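Local coordinates for major capsid protein (Faustovirus, PDB 5J7O) that forms the building block of the virus's capsid shell, folding as a double jelly-roll and probably assembling into trimeric capsomers, at residues I207-H213 against Y448-R452; E423-V429 against P606-S611; Y545-P550 against D563-L569. One frame throughout, in Å; residues are numbered along the deposited sequence.

Overall arrangement
All three contacts meet on one four-stranded antiparallel sheet of the second jelly-roll, its BIDG sheet, ordered 415-428, 607-620, 444-453, 567-570. Contact 2 pairs the first two of these strands, contact 1 lays helix 203-212, from the first jelly-roll, across the third, and contact 3 packs helix 542-552 beside the fourth. Centres of contacts 1 and 3 lie about 9 Å apart, joined by the Lys211 NZ to Asp563 OD2 salt bridge of 2.6 Å. Contacts 1 and 2, about 13 Å apart between centres, touch because strands 444-453 and 607-620 are neighbours, with Gly450 O 2.7 Å from Ile610 N, a probable hydrogen bond. Contacts 2 and 3, about 17 Å apart between centres, do not touch.

Contact 1 (I207-H213 against Y448-R452); sequences IMYNKFH and YLGLR
The junction between the two jelly-rolls runs through this contact, where the end of the helix that follows strand 196-202 in the first domain crosses a strand of the BIDG sheet in the second. Helix 207-212 and extended strand 448-452 have axes 9.9 Å apart at closest approach, with directions 107° apart, so only one CA pair comes near, Met208 to Tyr448 at 6.7 Å. Tyr448 (chi1 m) is the centre. Met208, m at chi1 and chi2 and t at chi3, sets its CB 4.1 Å from the centroid of the Tyr448 ring as a CH-pi contact over the face, with its CG 3.6 Å from Tyr448 CB; its SD lies obliquely to the ring, 5.3 Å from the centroid, a Met-aromatic contact. Phe212 (chi1 m) CD2 meets Tyr448 CD2 at 3.6 Å, the planes 39° apart. His213 (chi1 m), where the backbone leaves the helix, completes the aromatic cluster with a very short hydrogen bond, NE2 to Tyr448 OH at 2.4 Å. Farther along, Ile207 CD1 lies 4.2 Å from Arg452 NH2. Strands 607-620 and 567-570 flank strand 444-453, and Phe212 reaches Phe568 on the latter.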
loop_
_atom_site.group_PDB
_atom_site.type_symbol
_atom_site.label_atom_id
_atom_site.label_comp_id
_atom_site.label_asym_id
_atom_site.label_seq_id
_atom_site.Cartn_x
_atom_site.Cartn_y
_atom_site.Cartn_z
ATOM N N ILE B 207 -8.537 -1.221 19.427
ATOM C CA ILE B 207 -8.236 -0.258 18.373
ATOM C C ILE B 207 -6.814 0.276 18.512
ATOM O O ILE B 207 -6.202 0.671 17.516
ATOM C CB ILE B 207 -9.266 0.886 18.351
ATOM C CG1 ILE B 207 -9.165 1.748 19.610
ATOM C CG2 ILE B 207 -10.665 0.328 18.197
ATOM C CD1 ILE B 207 -10.019 2.997 19.562
ATOM N N MET B 208 -6.264 0.295 19.729
ATOM C CA MET B 208 -4.853 0.637 19.882
ATOM C C MET B 208 -3.968 -0.408 19.218
ATOM O O MET B 208 -2.972 -0.069 18.567
ATOM C CB MET B 208 -4.497 0.780 21.362
ATOM C CG MET B 208 -5.132 1.977 22.048
ATOM S SD MET B 208 -4.704 3.545 21.270
ATOM C CE MET B 208 -5.406 4.704 22.442
ATOM N N TYR B 209 -4.319 -1.687 19.369
ATOM C CA TYR B 209 -3.594 -2.747 18.676
ATOM C C TYR B 209 -3.774 -2.636 17.168
ATOM O O TYR B 209 -2.822 -2.841 16.405
ATOM C CB TYR B 209 -4.066 -4.114 19.175
ATOM C CG TYR B 209 -3.302 -5.288 18.604
ATOM C CD1 TYR B 209 -3.621 -5.812 17.356
ATOM C CD2 TYR B 209 -2.270 -5.882 19.318
ATOM C CE1 TYR B 209 -2.927 -6.883 16.832
ATOM C CE2 TYR B 209 -1.572 -6.958 18.802
ATOM C CZ TYR B 209 -1.905 -7.453 17.559
ATOM O OH TYR B 209 -1.214 -8.523 17.041
ATOM N N ASN B 210 -4.993 -2.321 16.721
ATOM C CA ASN B 210 -5.243 -2.152 15.292
ATOM C C ASN B 210 -4.362 -1.062 14.696
ATOM O O ASN B 210 -3.971 -1.148 13.527
ATOM C CB ASN B 210 -6.724 -1.834 15.067
ATOM C CG ASN B 210 -7.057 -1.577 13.610
ATOM O OD1 ASN B 210 -7.042 -2.491 12.786
ATOM N ND2 ASN B 210 -7.380 -0.329 13.290
ATOM N N LYS B 211 -4.020 -0.044 15.490
ATOM C CA LYS B 211 -3.247 1.076 14.971
ATOM C C LYS B 211 -1.743 0.831 15.040
ATOM O O LYS B 211 -1.003 1.331 14.186
ATOM C CB LYS B 211 -3.594 2.355 15.740
ATOM C CG LYS B 211 -5.054 2.797 15.639
ATOM C CD LYS B 211 -5.360 3.909 16.637
ATOM C CE LYS B 211 -6.857 4.078 16.861
ATOM N NZ LYS B 211 -7.572 4.558 15.644
ATOM N N PHE B 212 -1.271 0.062 16.023
ATOM C CA PHE B 212 0.153 0.009 16.326
ATOM C C PHE B 212 0.826 -1.326 16.040
ATOM O O PHE B 212 2.060 -1.372 16.013
ATOM C CB PHE B 212 0.398 0.361 17.802
ATOM C CG PHE B 212 0.329 1.829 18.097
ATOM C CD1 PHE B 212 1.377 2.669 17.756
ATOM C CD2 PHE B 212 -0.778 2.367 18.728
ATOM C CE1 PHE B 212 1.316 4.022 18.033
ATOM C CE2 PHE B 212 -0.845 3.718 19.009
ATOM C CZ PHE B 212 0.203 4.547 18.660
ATOM N N HIS B 213 0.077 -2.413 15.840
ATOM C CA HIS B 213 0.726 -3.719 15.804
ATOM C C HIS B 213 0.228 -4.589 14.657
ATOM O O HIS B 213 0.286 -5.821 14.743
ATOM C CB HIS B 213 0.540 -4.450 17.134
ATOM C CG HIS B 213 1.007 -3.666 18.319
ATOM N ND1 HIS B 213 2.319 -3.280 18.484
ATOM C CD2 HIS B 213 0.335 -3.187 19.393
ATOM C CE1 HIS B 213 2.436 -2.599 19.611
ATOM N NE2 HIS B 213 1.247 -2.529 20.181
ATOM N N TYR B 448 -0.486 3.515 25.477
ATOM C CA TYR B 448 -1.211 4.062 24.337
ATOM C C TYR B 448 -2.060 5.238 24.807
ATOM O O TYR B 448 -2.756 5.141 25.822
ATOM C CB TYR B 448 -2.099 2.998 23.691
ATOM C CG TYR B 448 -1.408 1.696 23.345
ATOM C CD1 TYR B 448 -1.572 0.570 24.143
ATOM C CD2 TYR B 448 -0.611 1.584 22.212
ATOM C CE1 TYR B 448 -0.953 -0.626 23.830
ATOM C CE2 TYR B 448 0.014 0.390 21.892
ATOM C CZ TYR B 448 -0.162 -0.711 22.704
ATOM O OH TYR B 448 0.454 -1.902 22.393
ATOM N N LEU B 449 -2.004 6.349 24.073
ATOM C CA LEU B 449 -2.664 7.578 24.494
ATOM C C LEU B 449 -3.518 8.146 23.369
ATOM O O LEU B 449 -3.184 8.024 22.186
ATOM C CB LEU B 449 -1.643 8.632 24.951
ATOM C CG LEU B 449 -2.217 9.933 25.518
ATOM C CD1 LEU B 449 -3.020 9.662 26.782
ATOM C CD2 LEU B 449 -1.120 10.953 25.780
ATOM N N GLY B 450 -4.624 8.773 23.757
ATOM C CA GLY B 450 -5.486 9.454 22.813
ATOM C C GLY B 450 -6.482 10.331 23.538
ATOM O O GLY B 450 -6.794 10.112 24.713
ATOM N N LEU B 451 -6.971 11.340 22.816
ATOM C CA LEU B 451 -7.998 12.259 23.312
ATOM C C LEU B 451 -9.133 12.230 22.293
ATOM O O LEU B 451 -9.158 13.024 21.350
ATOM C CB LEU B 451 -7.436 13.667 23.512
ATOM C CG LEU B 451 -8.338 14.697 24.197
ATOM C CD1 LEU B 451 -8.754 14.223 25.580
ATOM C CD2 LEU B 451 -7.646 16.048 24.281
ATOM N N ARG B 452 -10.070 11.304 22.487
ATOM C CA ARG B 452 -11.097 11.030 21.492
ATOM C C ARG B 452 -12.317 11.909 21.737
ATOM O O ARG B 452 -12.866 11.889 22.847
ATOM C CB ARG B 452 -11.498 9.565 21.536
ATOM C CG ARG B 452 -12.722 9.231 20.705
ATOM C CD ARG B 452 -13.584 8.199 21.409
ATOM N NE ARG B 452 -13.354 6.844 20.923
ATOM C CZ ARG B 452 -13.847 5.755 21.503
ATOM N NH1 ARG B 452 -14.588 5.864 22.598
ATOM N NH2 ARG B 452 -13.598 4.559 20.991
#

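Contact 2 (E423-V429 against P606-S611); sequences EQVQREV and PCDLIS
Arg427 (chi1 t) lies alongside Asp608 (chi1 m), its guanidinium meeting the carboxylate in a two-bond salt bridge: NE to OD1 at 2.6 Å and NH2 to OD2 at 2.8 Å. The two are a non-hydrogen-bonded pair, CA to CA 4.1 Å, in the antiparallel BIDG sheet of the second jelly-roll, where edge strand 423-428 runs against strand 607-611 at 158°, axes 4.3 Å apart. Both backbones are extended. Val425 pairs likewise with Ile610, CG1 to CG1 at 4.1 Å, and Val425 CG1 touches Asp608 CB at 3.6 Å; Val425 and Ile610 touch Leu204 of helix 203-212. Hydrogen-bonded pairs alternate with these: Gln424 N to Ser611 O 2.8 Å and Ser611 N to Gln424 O 2.9 Å; Gln426 N to Leu609 O 3.0 Å and Leu609 N to Gln426 O 2.6 Å; Glu428 N to Cys607 O 2.6 Å and Cys607 N to Glu428 O 2.9 Å. Their side chains share the other face, where Gln424, Gln426, Glu428 and Leu609 touch Val435 of strand 432-436 in the facing sheet. Gln424 NE2 hydrogen-bonds Leu436 O, and Ser611 OG Gln437 OE1. Beyond the strand, Val429 CG1 rests 3.8 Å from Pro606 CB.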
loop_
_atom_site.group_PDB
_atom_site.type_symbol
_atom_site.label_atom_id
_atom_site.label_comp_id
_atom_site.label_asym_id
_atom_site.label_seq_id
_atom_site.Cartn_x
_atom_site.Cartn_y
_atom_site.Cartn_z
ATOM N N GLU B 423 -6.231 0.279 31.795
ATOM C CA GLU B 423 -6.877 1.333 31.028
ATOM C C GLU B 423 -7.552 2.343 31.947
ATOM O O GLU B 423 -8.097 1.980 32.994
ATOM C CB GLU B 423 -7.905 0.727 30.062
ATOM C CG GLU B 423 -9.026 1.662 29.630
ATOM C CD GLU B 423 -10.038 0.977 28.732
ATOM O OE1 GLU B 423 -9.641 0.067 27.973
ATOM O OE2 GLU B 423 -11.232 1.343 28.789
ATOM N N GLN B 424 -7.498 3.617 31.552
ATOM C CA GLN B 424 -8.237 4.687 32.205
ATOM C C GLN B 424 -8.751 5.654 31.150
ATOM O O GLN B 424 -8.015 6.035 30.235
ATOM C CB GLN B 424 -7.377 5.443 33.224
ATOM C CG GLN B 424 -7.922 6.819 33.589
ATOM C CD GLN B 424 -7.121 7.505 34.676
ATOM O OE1 GLN B 424 -6.881 6.935 35.741
ATOM N NE2 GLN B 424 -6.703 8.739 34.415
ATOM N N VAL B 425 -10.014 6.048 31.284
ATOM C CA VAL B 425 -10.650 7.000 30.381
ATOM C C VAL B 425 -11.168 8.163 31.213
ATOM O O VAL B 425 -12.062 7.985 32.052
ATOM C CB VAL B 425 -11.786 6.354 29.575
ATOM C CG1 VAL B 425 -12.400 7.367 28.628
ATOM C CG2 VAL B 425 -11.268 5.150 28.811
ATOM N N GLN B 426 -10.612 9.347 30.981
ATOM C CA GLN B 426 -10.989 10.563 31.690
ATOM C C GLN B 426 -11.657 11.516 30.709
ATOM O O GLN B 426 -11.023 11.966 29.750
ATOM C CB GLN B 426 -9.766 11.223 32.327
ATOM C CG GLN B 426 -10.054 12.558 33.000
ATOM C CD GLN B 426 -10.676 12.397 34.371
ATOM O OE1 GLN B 426 -10.023 11.940 35.310
ATOM N NE2 GLN B 426 -11.944 12.772 34.496
ATOM N N ARG B 427 -12.931 11.816 30.944
ATOM C CA ARG B 427 -13.625 12.794 30.121
ATOM C C ARG B 427 -13.165 14.198 30.480
ATOM O O ARG B 427 -13.047 14.548 31.658
ATOM C CB ARG B 427 -15.139 12.688 30.287
ATOM C CG ARG B 427 -15.872 13.828 29.605
ATOM C CD ARG B 427 -17.160 13.374 28.967
ATOM N NE ARG B 427 -16.966 12.302 27.999
ATOM C CZ ARG B 427 -17.927 11.841 27.206
ATOM N NH1 ARG B 427 -19.143 12.368 27.263
ATOM N NH2 ARG B 427 -17.672 10.859 26.353
ATOM N N GLU B 428 -12.907 15.003 29.454
ATOM C CA GLU B 428 -12.343 16.331 29.629
ATOM C C GLU B 428 -13.154 17.363 28.863
ATOM O O GLU B 428 -13.626 17.102 27.752
ATOM C CB GLU B 428 -10.886 16.377 29.153
ATOM C CG GLU B 428 -9.907 15.639 30.046
ATOM C CD GLU B 428 -9.499 16.448 31.261
ATOM O OE1 GLU B 428 -10.064 17.542 31.471
ATOM O OE2 GLU B 428 -8.606 15.992 32.004
ATOM N N VAL B 429 -13.319 18.534 29.476
ATOM C CA VAL B 429 -13.730 19.749 28.790
ATOM C C VAL B 429 -12.697 20.855 28.953
ATOM O O VAL B 429 -12.945 21.996 28.561
ATOM C CB VAL B 429 -15.120 20.222 29.262
ATOM C CG1 VAL B 429 -16.187 19.210 28.876
ATOM C CG2 VAL B 429 -15.119 20.466 30.763
ATOM N N PRO B 606 -16.443 18.104 24.280
ATOM C CA PRO B 606 -15.871 17.215 25.297
ATOM C C PRO B 606 -15.159 16.033 24.661
ATOM O O PRO B 606 -15.602 15.486 23.648
ATOM C CB PRO B 606 -17.094 16.765 26.107
ATOM C CG PRO B 606 -18.246 16.938 25.179
ATOM C CD PRO B 606 -17.915 18.132 24.333
ATOM N N CYS B 607 -14.039 15.644 25.266
ATOM C CA CYS B 607 -13.228 14.542 24.778
ATOM C C CYS B 607 -12.868 13.619 25.933
ATOM O O CYS B 607 -12.915 14.005 27.104
ATOM C CB CYS B 607 -11.948 15.042 24.093
ATOM S SG CYS B 607 -12.216 16.191 22.724
ATOM N N ASP B 608 -12.506 12.387 25.586
ATOM C CA ASP B 608 -12.111 11.371 26.552
ATOM C C ASP B 608 -10.619 11.106 26.406
ATOM O O ASP B 608 -10.166 10.663 25.345
ATOM C CB ASP B 608 -12.905 10.081 26.346
ATOM C CG ASP B 608 -14.391 10.265 26.584
ATOM O OD1 ASP B 608 -14.758 11.063 27.471
ATOM O OD2 ASP B 608 -15.191 9.609 25.885
ATOM N N LEU B 609 -9.859 11.377 27.465
ATOM C CA LEU B 609 -8.427 11.082 27.468
ATOM C C LEU B 609 -8.253 9.601 27.772
ATOM O O LEU B 609 -8.388 9.166 28.917
ATOM C CB LEU B 609 -7.688 11.947 28.480
ATOM C CG LEU B 609 -6.167 11.886 28.317
ATOM C CD1 LEU B 609 -5.740 12.586 27.033
ATOM C CD2 LEU B 609 -5.450 12.472 29.521
ATOM N N ILE B 610 -7.950 8.822 26.739
ATOM C CA ILE B 610 -7.837 7.373 26.844
ATOM C C ILE B 610 -6.372 7.019 27.054
ATOM O O ILE B 610 -5.513 7.375 26.236
ATOM C CB ILE B 610 -8.402 6.680 25.596
ATOM C CG1 ILE B 610 -9.851 7.116 25.365
ATOM C CG2 ILE B 610 -8.304 5.170 25.733
ATOM C CD1 ILE B 610 -10.426 6.651 24.049
ATOM N N SER B 611 -6.083 6.321 28.151
ATOM C CA SER B 611 -4.726 5.909 28.497
ATOM C C SER B 611 -4.745 4.424 28.834
ATOM O O SER B 611 -5.352 4.018 29.830
ATOM C CB SER B 611 -4.181 6.728 29.666
ATOM O OG SER B 611 -3.005 6.141 30.197
#

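Contact 3 (Y545-P550 against D563-L569); sequences YRDYIP and DKGALFL
Leu569 CD2 sits over the face of the Tyr545 ring, 3.8 Å from its centroid, a CH-pi contact at the apolar centre; Tyr545 CB meets Leu567 CD2 at 3.7 Å. Ile549 CG2 reaches Phe568 CD1 at the ring edge, 3.6 Å, and Pro550 CG lies 4.1 Å from Phe568 CB. Helix 545-550 opens into a pi-type turn at 545-548 and kinks at Pro550; its axis passes 6.5 Å from that of strand 567-569, at 52°. Phe568 N donates to Tyr545 O at 3.2 Å. Outward, Arg546 (t, t, p) hydrogen-bonds Lys564 O through NH1 at 3.0 Å, and its NE and NH2 form a salt bridge with Asp547 OD1 and OD2, both at 2.8 Å. The type I turn Asp563-Ala566 includes an Asx turn, Gly565 N to Asp563 OD1 at 3.0 Å; Asp563 OD2 salt-bridges Lys211 NZ of helix 203-212. Helix 542-552 follows strand 534-541 in the second jelly-roll: strand 567-570 pairs with 444-453, Phe212 abuts Pro550, and Tyr548 hydrogen-bonds Asp102 of the third subunit.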
loop_
_atom_site.group_PDB
_atom_site.type_symbol
_atom_site.label_atom_id
_atom_site.label_comp_id
_atom_site.label_asym_id
_atom_site.label_seq_id
_atom_site.Cartn_x
_atom_site.Cartn_y
_atom_site.Cartn_z
ATOM N N TYR B 545 5.388 11.773 19.848
ATOM C CA TYR B 545 4.880 10.489 20.314
ATOM C C TYR B 545 4.141 9.714 19.232
ATOM O O TYR B 545 4.062 8.484 19.317
ATOM C CB TYR B 545 3.948 10.687 21.510
ATOM C CG TYR B 545 4.566 11.451 22.657
ATOM C CD1 TYR B 545 5.460 10.837 23.525
ATOM C CD2 TYR B 545 4.248 12.783 22.878
ATOM C CE1 TYR B 545 6.021 11.531 24.580
ATOM C CE2 TYR B 545 4.806 13.486 23.927
ATOM C CZ TYR B 545 5.690 12.854 24.775
ATOM O OH TYR B 545 6.245 13.554 25.821
ATOM N N ARG B 546 3.593 10.396 18.229
ATOM C CA ARG B 546 2.864 9.707 17.173
ATOM C C ARG B 546 3.775 9.224 16.055
ATOM O O ARG B 546 3.610 8.104 15.561
ATOM C CB ARG B 546 1.786 10.621 16.587
ATOM C CG ARG B 546 1.014 9.992 15.439
ATOM C CD ARG B 546 0.239 11.046 14.679
ATOM N NE ARG B 546 1.129 12.009 14.040
ATOM C CZ ARG B 546 0.836 13.293 13.866
ATOM N NH1 ARG B 546 -0.320 13.773 14.300
ATOM N NH2 ARG B 546 1.705 14.098 13.271
ATOM N N ASP B 547 4.738 10.047 15.644
ATOM C CA ASP B 547 5.564 9.754 14.482
ATOM C C ASP B 547 6.972 9.294 14.838
ATOM O O ASP B 547 7.443 8.290 14.297
ATOM C CB ASP B 547 5.634 10.985 13.568
ATOM C CG ASP B 547 4.264 11.464 13.137
ATOM O OD1 ASP B 547 3.336 10.632 13.077
ATOM O OD2 ASP B 547 4.115 12.672 12.861
ATOM N N TYR B 548 7.661 9.998 15.737
ATOM C CA TYR B 548 9.067 9.683 15.973
ATOM C C TYR B 548 9.232 8.390 16.765
ATOM O O TYR B 548 9.988 7.499 16.360
ATOM C CB TYR B 548 9.772 10.830 16.692
ATOM C CG TYR B 548 11.203 10.474 17.005
ATOM C CD1 TYR B 548 11.628 10.285 18.313
ATOM C CD2 TYR B 548 12.121 10.279 15.982
ATOM C CE1 TYR B 548 12.937 9.941 18.593
ATOM C CE2 TYR B 548 13.426 9.931 16.252
ATOM C CZ TYR B 548 13.830 9.766 17.557
ATOM O OH TYR B 548 15.134 9.422 17.825
ATOM N N ILE B 549 8.551 8.278 17.909
ATOM C CA ILE B 549 8.734 7.105 18.767
ATOM C C ILE B 549 8.351 5.808 18.062
ATOM O O ILE B 549 9.147 4.855 18.098
ATOM C CB ILE B 549 7.993 7.303 20.102
ATOM C CG1 ILE B 549 8.734 8.317 20.976
ATOM C CG2 ILE B 549 7.836 5.975 20.832
ATOM C CD1 ILE B 549 8.109 8.524 22.340
ATOM N N PRO B 550 7.184 5.691 17.413
ATOM C CA PRO B 550 6.895 4.437 16.696
ATOM C C PRO B 550 7.837 4.171 15.534
ATOM O O PRO B 550 8.052 3.004 15.182
ATOM C CB PRO B 550 5.448 4.632 16.220
ATOM C CG PRO B 550 4.881 5.650 17.144
ATOM C CD PRO B 550 6.013 6.587 17.411
ATOM N N ASP B 563 -3.648 6.814 12.263
ATOM C CA ASP B 563 -4.478 7.718 13.049
ATOM C C ASP B 563 -3.631 8.853 13.611
ATOM O O ASP B 563 -2.655 8.615 14.330
ATOM C CB ASP B 563 -5.159 6.943 14.179
ATOM C CG ASP B 563 -6.278 7.727 14.850
ATOM O OD1 ASP B 563 -6.249 8.975 14.823
ATOM O OD2 ASP B 563 -7.190 7.087 15.414
ATOM N N LYS B 564 -4.011 10.090 13.285
ATOM C CA LYS B 564 -3.237 11.255 13.701
ATOM C C LYS B 564 -3.318 11.529 15.196
ATOM O O LYS B 564 -2.524 12.329 15.703
ATOM C CB LYS B 564 -3.691 12.494 12.930
ATOM C CG LYS B 564 -2.894 12.765 11.664
ATOM C CD LYS B 564 -3.187 14.155 11.124
ATOM C CE LYS B 564 -2.181 14.560 10.060
ATOM N NZ LYS B 564 -2.376 15.973 9.631
ATOM N N GLY B 565 -4.246 10.900 15.911
ATOM C CA GLY B 565 -4.383 11.085 17.340
ATOM C C GLY B 565 -3.856 9.952 18.188
ATOM O O GLY B 565 -4.118 9.933 19.397
ATOM N N ALA B 566 -3.123 9.010 17.603
ATOM C CA ALA B 566 -2.600 7.862 18.332
ATOM C C ALA B 566 -1.179 8.163 18.793
ATOM O O ALA B 566 -0.281 8.358 17.968
ATOM C CB ALA B 566 -2.633 6.608 17.459
ATOM N N LEU B 567 -0.977 8.193 20.107
ATOM C CA LEU B 567 0.319 8.500 20.692
ATOM C C LEU B 567 0.831 7.305 21.484
ATOM O O LEU B 567 0.055 6.551 22.080
ATOM C CB LEU B 567 0.250 9.742 21.591
ATOM C CG LEU B 567 0.306 11.102 20.884
ATOM C CD1 LEU B 567 -0.969 11.394 20.102
ATOM C CD2 LEU B 567 0.586 12.210 21.881
ATOM N N PHE B 568 2.152 7.144 21.485
ATOM C CA PHE B 568 2.819 5.984 22.070
ATOM C C PHE B 568 3.904 6.484 23.016
ATOM O O PHE B 568 4.942 6.979 22.564
ATOM C CB PHE B 568 3.405 5.092 20.971
ATOM C CG PHE B 568 3.946 3.778 21.463
ATOM C CD1 PHE B 568 5.269 3.662 21.859
ATOM C CD2 PHE B 568 3.139 2.652 21.507
ATOM C CE1 PHE B 568 5.773 2.455 22.303
ATOM C CE2 PHE B 568 3.639 1.440 21.951
ATOM C CZ PHE B 568 4.957 1.343 22.349
ATOM N N LEU B 569 3.663 6.366 24.321
ATOM C CA LEU B 569 4.618 6.796 25.338
ATOM C C LEU B 569 5.470 5.595 25.736
ATOM O O LEU B 569 5.003 4.710 26.456
ATOM C CB LEU B 569 3.896 7.375 26.553
ATOM C CG LEU B 569 2.676 8.278 26.342
ATOM C CD1 LEU B 569 2.085 8.685 27.684
ATOM C CD2 LEU B 569 3.030 9.504 25.526
#